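Local coordinates for protein lasso peptide isopeptidase AtxE2 (Asticcacaulis excentricus, PDB 5TXE) that hydrolyses the isopeptide bond of the lasso peptides astexin-2 and astexin-3, turning the threaded knots into linear peptides, at residues 141-155 with 165-178. The protein carries 1 engineered substitution. Numbering follows the deposited sequence.
Sequences LAYLRQDQGRVRVWR and PVIEDAYDIEDVQW
W154 and P165 meet flat on: CD of the proline stands 3.7 Å from the centroid of the indole's six-membered ring, 4° off its normal, a CH-pi contact. The opposite face of the indole is taken by CD of R145, which grips the D147 carboxylate side-on, NE to OD1 and NH2 to OD2. With an alanine in place of W154, P165 CD and R145 CD would probably lose the ring that both pack on.

V153 faces both V166 and I167, a classic beta bulge that shifts the register by one. The carbonyl O of V153 accepts from two amides, V166 N at 2.8 Å and I167 N at 3.3 Å, while V153 N returns a bond to I167 O.

R152 is worth following outward. Its CB lies 3.2 Å from I167 O; CG, set anti to the carbonyl carbon (chi1 -62°), passes that same oxygen and CG of E168; CD brushes CB of P165. NE then donates to E168 OE1 at 3.1 Å in a salt bridge, straight at the nitrogen and in the guanidinium plane but arriving from above the carboxylate. NH2 lies 3.7 Å from E168 OE1. NH1 turns back to D147 O, which R150 N approaches from the other face. R150 adds long salt bridges to E168 and D172, and D172 OD1 also takes V151 N.

On the side of the sheet carrying V153 and I167, V153 CG2 packs on I173 CG2 (3.7 Å) and V176 CB, with L144 CD2 against the same isoleucine methyl. Farther along, A142 CB touches the W178 indole, whose NE1 is bonded to R133 O.

I173 N donates to V151 O where the chain goes over to strand 173-178. Pairing within one four-stranded sheet and packing onto the next is consistent with neighbouring blades of the beta-propeller of prolyl oligopeptidase relatives.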
ATOM      1  N   LEU A 141     -20.090 -18.875   3.636  1.00 34.53           N
ATOM      2  CA  LEU A 141     -18.975 -18.226   3.078  1.00 32.68           C
ATOM      3  C   LEU A 141     -17.857 -19.230   2.995  1.00 29.93           C
ATOM      4  O   LEU A 141     -17.730 -20.087   3.843  1.00 32.99           O
ATOM      5  CB  LEU A 141     -18.562 -17.062   3.976  1.00 34.84           C
ATOM      6  CG  LEU A 141     -19.525 -15.922   4.238  1.00 34.40           C
ATOM      7  CD1 LEU A 141     -18.879 -14.857   5.118  1.00 35.19           C
ATOM      8  CD2 LEU A 141     -19.910 -15.286   2.926  1.00 34.56           C
ATOM      9  N   ALA A 142     -17.041 -19.113   1.953  1.00 30.42           N
ATOM     10  CA  ALA A 142     -15.737 -19.778   1.872  1.00 28.52           C
ATOM     11  C   ALA A 142     -14.662 -18.695   1.655  1.00 31.64           C
ATOM     12  O   ALA A 142     -14.905 -17.711   0.954  1.00 26.21           O
ATOM     13  CB  ALA A 142     -15.694 -20.748   0.737  1.00 28.98           C
ATOM     14  N   TYR A 143     -13.493 -18.886   2.267  1.00 32.56           N
ATOM     15  CA  TYR A 143     -12.448 -17.861   2.268  1.00 30.20           C
ATOM     16  C   TYR A 143     -11.184 -18.509   2.743  1.00 31.91           C
ATOM     17  O   TYR A 143     -11.210 -19.576   3.384  1.00 30.00           O
ATOM     18  CB  TYR A 143     -12.818 -16.690   3.173  1.00 32.30           C
ATOM     19  CG  TYR A 143     -13.131 -17.086   4.600  1.00 35.70           C
ATOM     20  CD1 TYR A 143     -14.390 -17.520   4.938  1.00 37.60           C
ATOM     21  CD2 TYR A 143     -12.164 -17.044   5.619  1.00 37.93           C
ATOM     22  CE1 TYR A 143     -14.700 -17.908   6.229  1.00 40.00           C
ATOM     23  CE2 TYR A 143     -12.469 -17.463   6.918  1.00 37.16           C
ATOM     24  CZ  TYR A 143     -13.741 -17.898   7.205  1.00 38.22           C
ATOM     25  OH  TYR A 143     -14.121 -18.317   8.441  1.00 39.86           O
ATOM     26  N   LEU A 144     -10.061 -17.893   2.398  1.00 28.10           N
ATOM     27  CA  LEU A 144      -8.754 -18.339   2.870  1.00 27.25           C
ATOM     28  C   LEU A 144      -8.445 -17.835   4.287  1.00 24.52           C
ATOM     29  O   LEU A 144      -8.857 -16.745   4.663  1.00 25.05           O
ATOM     30  CB  LEU A 144      -7.656 -17.809   1.943  1.00 27.56           C
ATOM     31  CG  LEU A 144      -7.830 -18.133   0.458  1.00 26.96           C
ATOM     32  CD1 LEU A 144      -6.676 -17.515  -0.306  1.00 27.08           C
ATOM     33  CD2 LEU A 144      -7.894 -19.624   0.251  1.00 26.53           C
ATOM     34  N   ARG A 145      -7.744 -18.654   5.051  1.00 26.13           N
ATOM     35  CA  ARG A 145      -7.345 -18.314   6.403  1.00 25.44           C
ATOM     36  C   ARG A 145      -6.197 -19.169   6.813  1.00 24.42           C
ATOM     37  O   ARG A 145      -6.161 -20.378   6.550  1.00 25.23           O
ATOM     38  CB  ARG A 145      -8.513 -18.486   7.367  1.00 29.90           C
ATOM     39  CG  ARG A 145      -8.082 -18.704   8.806  1.00 30.97           C
ATOM     40  CD  ARG A 145      -9.220 -18.710   9.817  1.00 29.12           C
ATOM     41  NE  ARG A 145      -8.715 -19.156  11.113  1.00 28.35           N
ATOM     42  CZ  ARG A 145      -9.392 -19.101  12.269  1.00 30.19           C
ATOM     43  NH1 ARG A 145     -10.679 -18.728  12.323  1.00 28.19           N
ATOM     44  NH2 ARG A 145      -8.763 -19.481  13.374  1.00 27.75           N
ATOM     45  N   GLN A 146      -5.208 -18.525   7.436  1.00 24.52           N
ATOM     46  CA  GLN A 146      -3.968 -19.186   7.830  1.00 24.37           C
ATOM     47  C   GLN A 146      -3.924 -19.534   9.338  1.00 24.74           C
ATOM     48  O   GLN A 146      -4.223 -18.685  10.173  1.00 25.25           O
ATOM     49  CB  GLN A 146      -2.810 -18.247   7.536  1.00 27.01           C
ATOM     50  CG  GLN A 146      -1.446 -18.843   7.837  1.00 27.54           C
ATOM     51  CD  GLN A 146      -0.291 -17.919   7.406  1.00 29.66           C
ATOM     52  OE1 GLN A 146      -0.229 -17.460   6.267  1.00 30.32           O
ATOM     53  NE2 GLN A 146       0.628 -17.665   8.313  1.00 27.98           N
ATOM     54  N   ASP A 147      -3.512 -20.762   9.666  1.00 26.80           N
ATOM     55  CA  ASP A 147      -3.249 -21.160  11.047  1.00 27.93           C
ATOM     56  C   ASP A 147      -2.076 -22.098  11.034  1.00 27.78           C
ATOM     57  O   ASP A 147      -1.960 -22.982  10.157  1.00 26.81           O
ATOM     58  CB  ASP A 147      -4.444 -21.859  11.702  1.00 31.51           C
ATOM     59  CG  ASP A 147      -5.670 -20.959  11.832  1.00 33.22           C
ATOM     60  OD1 ASP A 147      -6.513 -20.924  10.899  1.00 30.30           O
ATOM     61  OD2 ASP A 147      -5.822 -20.313  12.887  1.00 34.91           O
ATOM     62  N   GLN A 148      -1.174 -21.933  12.008  1.00 29.26           N
ATOM     63  CA  GLN A 148       0.068 -22.727  12.042  1.00 35.78           C
ATOM     64  C   GLN A 148       0.834 -22.687  10.731  1.00 33.75           C
ATOM     65  O   GLN A 148       1.386 -23.701  10.273  1.00 33.13           O
ATOM     66  CB  GLN A 148      -0.150 -24.223  12.379  1.00 41.10           C
ATOM     67  CG  GLN A 148      -0.205 -24.559  13.844  1.00 50.76           C
ATOM     68  CD  GLN A 148      -1.482 -24.097  14.447  1.00 57.05           C
ATOM     69  OE1 GLN A 148      -2.570 -24.394  13.927  1.00 66.75           O
ATOM     70  NE2 GLN A 148      -1.382 -23.348  15.550  1.00 58.95           N
ATOM     71  N   GLY A 149       0.910 -21.518  10.134  1.00 33.90           N
ATOM     72  CA  GLY A 149       1.759 -21.374   8.969  1.00 32.23           C
ATOM     73  C   GLY A 149       1.122 -21.908   7.704  1.00 32.32           C
ATOM     74  O   GLY A 149       1.760 -21.906   6.695  1.00 31.53           O
ATOM     75  N   ARG A 150      -0.121 -22.384   7.735  1.00 32.12           N
ATOM     76  CA  ARG A 150      -0.699 -23.049   6.549  1.00 31.56           C
ATOM     77  C   ARG A 150      -2.000 -22.370   6.182  1.00 27.28           C
ATOM     78  O   ARG A 150      -2.869 -22.156   7.027  1.00 25.55           O
ATOM     79  CB  ARG A 150      -0.889 -24.569   6.783  1.00 36.00           C
ATOM     80  CG  ARG A 150      -1.538 -25.393   5.638  1.00 38.41           C
ATOM     81  CD  ARG A 150      -0.677 -25.591   4.371  1.00 45.23           C
ATOM     82  NE  ARG A 150       0.686 -26.039   4.689  1.00 55.66           N
ATOM     83  CZ  ARG A 150       0.992 -27.284   5.057  1.00 67.00           C
ATOM     84  NH1 ARG A 150       0.047 -28.232   5.144  1.00 66.61           N
ATOM     85  NH2 ARG A 150       2.242 -27.585   5.344  1.00 67.82           N
ATOM     86  N   VAL A 151      -2.157 -22.028   4.903  1.00 26.22           N
ATOM     87  CA  VAL A 151      -3.405 -21.442   4.404  1.00 24.65           C
ATOM     88  C   VAL A 151      -4.409 -22.535   3.961  1.00 26.21           C
ATOM     89  O   VAL A 151      -4.159 -23.345   3.060  1.00 23.66           O
ATOM     90  CB  VAL A 151      -3.138 -20.550   3.201  1.00 24.54           C
ATOM     91  CG1 VAL A 151      -4.430 -19.913   2.729  1.00 26.88           C
ATOM     92  CG2 VAL A 151      -2.143 -19.458   3.597  1.00 24.94           C
ATOM     93  N   ARG A 152      -5.553 -22.492   4.584  1.00 26.84           N
ATOM     94  CA  ARG A 152      -6.629 -23.453   4.311  1.00 29.43           C
ATOM     95  C   ARG A 152      -7.862 -22.692   3.819  1.00 27.28           C
ATOM     96  O   ARG A 152      -7.953 -21.468   3.986  1.00 28.93           O
ATOM     97  CB  ARG A 152      -7.013 -24.124   5.608  1.00 26.65           C
ATOM     98  CG  ARG A 152      -5.888 -24.928   6.247  1.00 29.73           C
ATOM     99  CD  ARG A 152      -6.349 -25.606   7.557  1.00 27.97           C
ATOM    100  NE  ARG A 152      -5.236 -26.312   8.166  1.00 27.93           N
ATOM    101  CZ  ARG A 152      -4.221 -25.736   8.809  1.00 27.67           C
ATOM    102  NH1 ARG A 152      -4.128 -24.423   8.964  1.00 27.14           N
ATOM    103  NH2 ARG A 152      -3.263 -26.495   9.251  1.00 31.34           N
ATOM    104  N   VAL A 153      -8.828 -23.418   3.282  1.00 27.44           N
ATOM    105  CA  VAL A 153     -10.154 -22.846   3.035  1.00 28.38           C
ATOM    106  C   VAL A 153     -11.040 -23.138   4.240  1.00 28.43           C
ATOM    107  O   VAL A 153     -11.136 -24.292   4.694  1.00 25.53           O
ATOM    108  CB  VAL A 153     -10.814 -23.427   1.785  1.00 29.43           C
ATOM    109  CG1 VAL A 153     -12.175 -22.808   1.628  1.00 30.81           C
ATOM    110  CG2 VAL A 153      -9.961 -23.148   0.561  1.00 31.37           C
ATOM    111  N   TRP A 154     -11.681 -22.099   4.733  1.00 26.81           N
ATOM    112  CA  TRP A 154     -12.613 -22.230   5.781  1.00 31.71           C
ATOM    113  C   TRP A 154     -14.008 -21.962   5.216  1.00 32.19           C
ATOM    114  O   TRP A 154     -14.166 -21.252   4.239  1.00 30.75           O
ATOM    115  CB  TRP A 154     -12.327 -21.245   6.939  1.00 30.78           C
ATOM    116  CG  TRP A 154     -11.159 -21.665   7.841  1.00 30.95           C
ATOM    117  CD1 TRP A 154      -9.906 -21.938   7.441  1.00 31.34           C
ATOM    118  CD2 TRP A 154     -11.178 -21.844   9.253  1.00 29.48           C
ATOM    119  NE1 TRP A 154      -9.131 -22.297   8.514  1.00 31.97           N
ATOM    120  CE2 TRP A 154      -9.887 -22.228   9.644  1.00 31.66           C
ATOM    121  CE3 TRP A 154     -12.171 -21.706  10.239  1.00 33.84           C
ATOM    122  CZ2 TRP A 154      -9.535 -22.463  10.975  1.00 31.46           C
ATOM    123  CZ3 TRP A 154     -11.829 -21.981  11.567  1.00 33.14           C
ATOM    124  CH2 TRP A 154     -10.526 -22.374  11.913  1.00 30.74           C
ATOM    125  N   ARG A 155     -14.995 -22.533   5.894  1.00 33.00           N
ATOM    126  CA  ARG A 155     -16.407 -22.372   5.590  1.00 34.95           C
ATOM    127  C   ARG A 155     -17.132 -21.879   6.796  1.00 29.16           C
ATOM    128  O   ARG A 155     -16.998 -22.448   7.853  1.00 34.22           O
ATOM    129  CB  ARG A 155     -16.961 -23.721   5.194  1.00 39.54           C
ATOM    130  CG  ARG A 155     -18.457 -23.719   4.937  1.00 46.08           C
ATOM    131  CD  ARG A 155     -18.806 -25.112   4.499  1.00 53.04           C
ATOM    132  NE  ARG A 155     -20.223 -25.231   4.258  1.00 67.08           N
ATOM    133  CZ  ARG A 155     -21.088 -25.668   5.159  1.00 76.07           C
ATOM    134  NH1 ARG A 155     -20.662 -26.037   6.368  1.00 76.32           N
ATOM    135  NH2 ARG A 155     -22.383 -25.729   4.848  1.00 71.67           N
ATOM    136  N   PRO A 165     -12.304 -25.307   9.098  1.00 33.35           N
ATOM    137  CA  PRO A 165     -11.557 -25.520   7.888  1.00 31.44           C
ATOM    138  C   PRO A 165     -12.131 -26.698   7.121  1.00 37.77           C
ATOM    139  O   PRO A 165     -12.401 -27.749   7.731  1.00 34.66           O
ATOM    140  CB  PRO A 165     -10.146 -25.872   8.401  1.00 30.92           C
ATOM    141  CG  PRO A 165     -10.322 -26.412   9.781  1.00 31.75           C
ATOM    142  CD  PRO A 165     -11.557 -25.690  10.314  1.00 33.83           C
ATOM    143  N   VAL A 166     -12.274 -26.553   5.799  1.00 37.41           N
ATOM    144  CA  VAL A 166     -12.789 -27.642   4.958  1.00 33.05           C
ATOM    145  C   VAL A 166     -11.823 -28.113   3.903  1.00 33.49           C
ATOM    146  O   VAL A 166     -11.967 -29.185   3.365  1.00 27.71           O
ATOM    147  CB  VAL A 166     -14.134 -27.272   4.351  1.00 36.35           C
ATOM    148  CG1 VAL A 166     -15.167 -27.071   5.463  1.00 35.50           C
ATOM    149  CG2 VAL A 166     -14.045 -25.988   3.530  1.00 36.14           C
ATOM    150  N   ILE A 167     -10.795 -27.342   3.609  1.00 34.79           N
ATOM    151  CA  ILE A 167      -9.799 -27.827   2.691  1.00 32.82           C
ATOM    152  C   ILE A 167      -8.424 -27.525   3.252  1.00 34.43           C
ATOM    153  O   ILE A 167      -8.123 -26.362   3.577  1.00 28.72           O
ATOM    154  CB  ILE A 167      -9.949 -27.135   1.297  1.00 35.04           C
ATOM    155  CG1 ILE A 167     -11.381 -27.258   0.765  1.00 37.92           C
ATOM    156  CG2 ILE A 167      -9.006 -27.765   0.289  1.00 35.93           C
ATOM    157  CD1 ILE A 167     -11.615 -26.575  -0.565  1.00 34.94           C
ATOM    158  N   GLU A 168      -7.567 -28.544   3.249  1.00 34.79           N
ATOM    159  CA  GLU A 168      -6.169 -28.376   3.587  1.00 36.21           C
ATOM    160  C   GLU A 168      -5.373 -29.222   2.637  1.00 35.57           C
ATOM    161  O   GLU A 168      -5.808 -30.284   2.271  1.00 33.68           O
ATOM    162  CB  GLU A 168      -5.887 -28.879   5.000  1.00 40.44           C
ATOM    163  CG  GLU A 168      -4.440 -28.667   5.400  1.00 49.80           C
ATOM    164  CD  GLU A 168      -4.105 -29.241   6.780  1.00 57.24           C
ATOM    165  OE1 GLU A 168      -5.005 -29.329   7.639  1.00 46.46           O
ATOM    166  OE2 GLU A 168      -2.908 -29.566   6.995  1.00 68.19           O
ATOM    167  N   ASP A 169      -4.189 -28.785   2.255  1.00 33.70           N
ATOM    168  CA  ASP A 169      -3.309 -29.679   1.542  1.00 38.07           C
ATOM    169  C   ASP A 169      -1.845 -29.494   1.960  1.00 34.90           C
ATOM    170  O   ASP A 169      -1.548 -28.688   2.826  1.00 38.42           O
ATOM    171  CB  ASP A 169      -3.556 -29.466   0.054  1.00 43.06           C
ATOM    172  CG  ASP A 169      -3.493 -30.780  -0.757  1.00 50.99           C
ATOM    173  OD1 ASP A 169      -2.539 -31.585  -0.514  1.00 52.44           O
ATOM    174  OD2 ASP A 169      -4.370 -30.965  -1.657  1.00 54.57           O
ATOM    175  N   ALA A 170      -0.938 -30.236   1.352  1.00 40.05           N
ATOM    176  CA  ALA A 170       0.514 -30.012   1.548  1.00 40.90           C
ATOM    177  C   ALA A 170       1.008 -28.614   1.119  1.00 42.81           C
ATOM    178  O   ALA A 170       2.093 -28.186   1.504  1.00 44.97           O
ATOM    179  CB  ALA A 170       1.311 -31.056   0.792  1.00 41.08           C
ATOM    180  N   TYR A 171       0.193 -27.891   0.367  1.00 40.06           N
ATOM    181  CA  TYR A 171       0.548 -26.564  -0.112  1.00 36.29           C
ATOM    182  C   TYR A 171      -0.487 -25.597   0.389  1.00 32.63           C
ATOM    183  O   TYR A 171      -1.642 -26.005   0.767  1.00 31.61           O
ATOM    184  CB  TYR A 171       0.636 -26.576  -1.632  1.00 34.77           C
ATOM    185  CG  TYR A 171      -0.541 -27.198  -2.333  1.00 34.98           C
ATOM    186  CD1 TYR A 171      -0.580 -28.571  -2.619  1.00 38.46           C
ATOM    187  CD2 TYR A 171      -1.585 -26.428  -2.746  1.00 38.35           C
ATOM    188  CE1 TYR A 171      -1.657 -29.148  -3.278  1.00 37.19           C
ATOM    189  CE2 TYR A 171      -2.670 -26.983  -3.405  1.00 42.10           C
ATOM    190  CZ  TYR A 171      -2.700 -28.347  -3.659  1.00 39.20           C
ATOM    191  OH  TYR A 171      -3.756 -28.870  -4.329  1.00 36.90           O
ATOM    192  N   ASP A 172      -0.100 -24.324   0.439  1.00 26.29           N
ATOM    193  CA  ASP A 172      -1.072 -23.289   0.763  1.00 28.31           C
ATOM    194  C   ASP A 172      -2.141 -23.188  -0.341  1.00 28.93           C
ATOM    195  O   ASP A 172      -1.792 -23.155  -1.547  1.00 25.60           O
ATOM    196  CB  ASP A 172      -0.437 -21.901   0.903  1.00 29.09           C
ATOM    197  CG  ASP A 172       0.467 -21.776   2.132  1.00 36.24           C
ATOM    198  OD1 ASP A 172       0.242 -22.439   3.210  1.00 31.28           O
ATOM    199  OD2 ASP A 172       1.378 -20.943   1.998  1.00 36.48           O
ATOM    200  N   ILE A 173      -3.406 -23.055   0.057  1.00 24.80           N
ATOM    201  CA  ILE A 173      -4.434 -22.857  -0.937  1.00 26.16           C
ATOM    202  C   ILE A 173      -4.343 -21.392  -1.346  1.00 27.01           C
ATOM    203  O   ILE A 173      -4.263 -20.515  -0.477  1.00 25.33           O
ATOM    204  CB  ILE A 173      -5.826 -23.095  -0.385  1.00 28.15           C
ATOM    205  CG1 ILE A 173      -5.973 -24.492   0.239  1.00 27.95           C
ATOM    206  CG2 ILE A 173      -6.865 -22.882  -1.490  1.00 30.90           C
ATOM    207  CD1 ILE A 173      -5.327 -25.591  -0.568  1.00 29.30           C
ATOM    208  N   GLU A 174      -4.452 -21.120  -2.643  1.00 28.56           N
ATOM    209  CA  GLU A 174      -4.307 -19.742  -3.180  1.00 30.61           C
ATOM    210  C   GLU A 174      -5.598 -19.085  -3.578  1.00 31.79           C
ATOM    211  O   GLU A 174      -5.640 -17.880  -3.673  1.00 29.46           O
ATOM    212  CB  GLU A 174      -3.320 -19.725  -4.357  1.00 32.88           C
ATOM    213  CG  GLU A 174      -1.905 -20.015  -3.850  1.00 37.19           C
ATOM    214  CD  GLU A 174      -0.840 -20.195  -4.921  1.00 38.60           C
ATOM    215  OE1 GLU A 174      -1.072 -19.815  -6.107  1.00 53.78           O
ATOM    216  OE2 GLU A 174       0.259 -20.705  -4.568  1.00 36.57           O
ATOM    217  N   ASP A 175      -6.662 -19.877  -3.814  1.00 32.36           N
ATOM    218  CA  ASP A 175      -7.957 -19.319  -4.182  1.00 31.24           C
ATOM    219  C   ASP A 175      -9.013 -20.420  -4.113  1.00 29.16           C
ATOM    220  O   ASP A 175      -8.697 -21.602  -4.132  1.00 27.44           O
ATOM    221  CB  ASP A 175      -7.936 -18.784  -5.629  1.00 30.53           C
ATOM    222  CG  ASP A 175      -8.922 -17.634  -5.858  1.00 31.25           C
ATOM    223  OD1 ASP A 175      -9.750 -17.263  -4.974  1.00 32.95           O
ATOM    224  OD2 ASP A 175      -8.914 -17.111  -6.980  1.00 35.77           O
ATOM    225  N   VAL A 176     -10.257 -19.983  -4.102  1.00 26.54           N
ATOM    226  CA  VAL A 176     -11.394 -20.868  -3.970  1.00 30.88           C
ATOM    227  C   VAL A 176     -12.675 -20.183  -4.516  1.00 28.36           C
ATOM    228  O   VAL A 176     -12.818 -18.961  -4.410  1.00 30.36           O
ATOM    229  CB  VAL A 176     -11.566 -21.237  -2.476  1.00 30.83           C
ATOM    230  CG1 VAL A 176     -11.885 -19.989  -1.641  1.00 29.83           C
ATOM    231  CG2 VAL A 176     -12.648 -22.297  -2.311  1.00 30.82           C
ATOM    232  N   GLN A 177     -13.567 -20.964  -5.112  1.00 30.06           N
ATOM    233  CA  GLN A 177     -14.926 -20.526  -5.474  1.00 32.08           C
ATOM    234  C   GLN A 177     -15.899 -21.704  -5.259  1.00 31.55           C
ATOM    235  O   GLN A 177     -15.494 -22.870  -5.312  1.00 31.17           O
ATOM    236  CB  GLN A 177     -15.056 -20.174  -6.961  1.00 34.14           C
ATOM    237  CG  GLN A 177     -14.291 -18.973  -7.411  1.00 42.59           C
ATOM    238  CD  GLN A 177     -14.955 -17.611  -7.141  1.00 53.23           C
ATOM    239  OE1 GLN A 177     -16.186 -17.473  -6.846  1.00 41.86           O
ATOM    240  NE2 GLN A 177     -14.109 -16.564  -7.258  1.00 57.36           N
ATOM    241  N   TRP A 178     -17.181 -21.370  -5.090  1.00 33.63           N
ATOM    242  CA  TRP A 178     -18.251 -22.350  -5.079  1.00 35.17           C
ATOM    243  C   TRP A 178     -18.621 -22.729  -6.511  1.00 33.16           C
ATOM    244  O   TRP A 178     -18.799 -21.855  -7.343  1.00 37.23           O
ATOM    245  CB  TRP A 178     -19.465 -21.746  -4.404  1.00 31.49           C
ATOM    246  CG  TRP A 178     -19.249 -21.362  -2.984  1.00 37.05           C
ATOM    247  CD1 TRP A 178     -18.847 -20.137  -2.486  1.00 36.89           C
ATOM    248  CD2 TRP A 178     -19.460 -22.195  -1.852  1.00 35.17           C
ATOM    249  NE1 TRP A 178     -18.813 -20.180  -1.117  1.00 34.63           N
ATOM    250  CE2 TRP A 178     -19.171 -21.432  -0.708  1.00 35.20           C
ATOM    251  CE3 TRP A 178     -19.897 -23.518  -1.694  1.00 40.15           C
ATOM    252  CZ2 TRP A 178     -19.280 -21.944   0.564  1.00 38.18           C
ATOM    253  CZ3 TRP A 178     -19.991 -24.035  -0.434  1.00 42.43           C
ATOM    254  CH2 TRP A 178     -19.692 -23.240   0.690  1.00 40.93           C
TER
HETATM  255  O   HOH W   1      -3.448 -25.884   2.560  1.00 37.32           O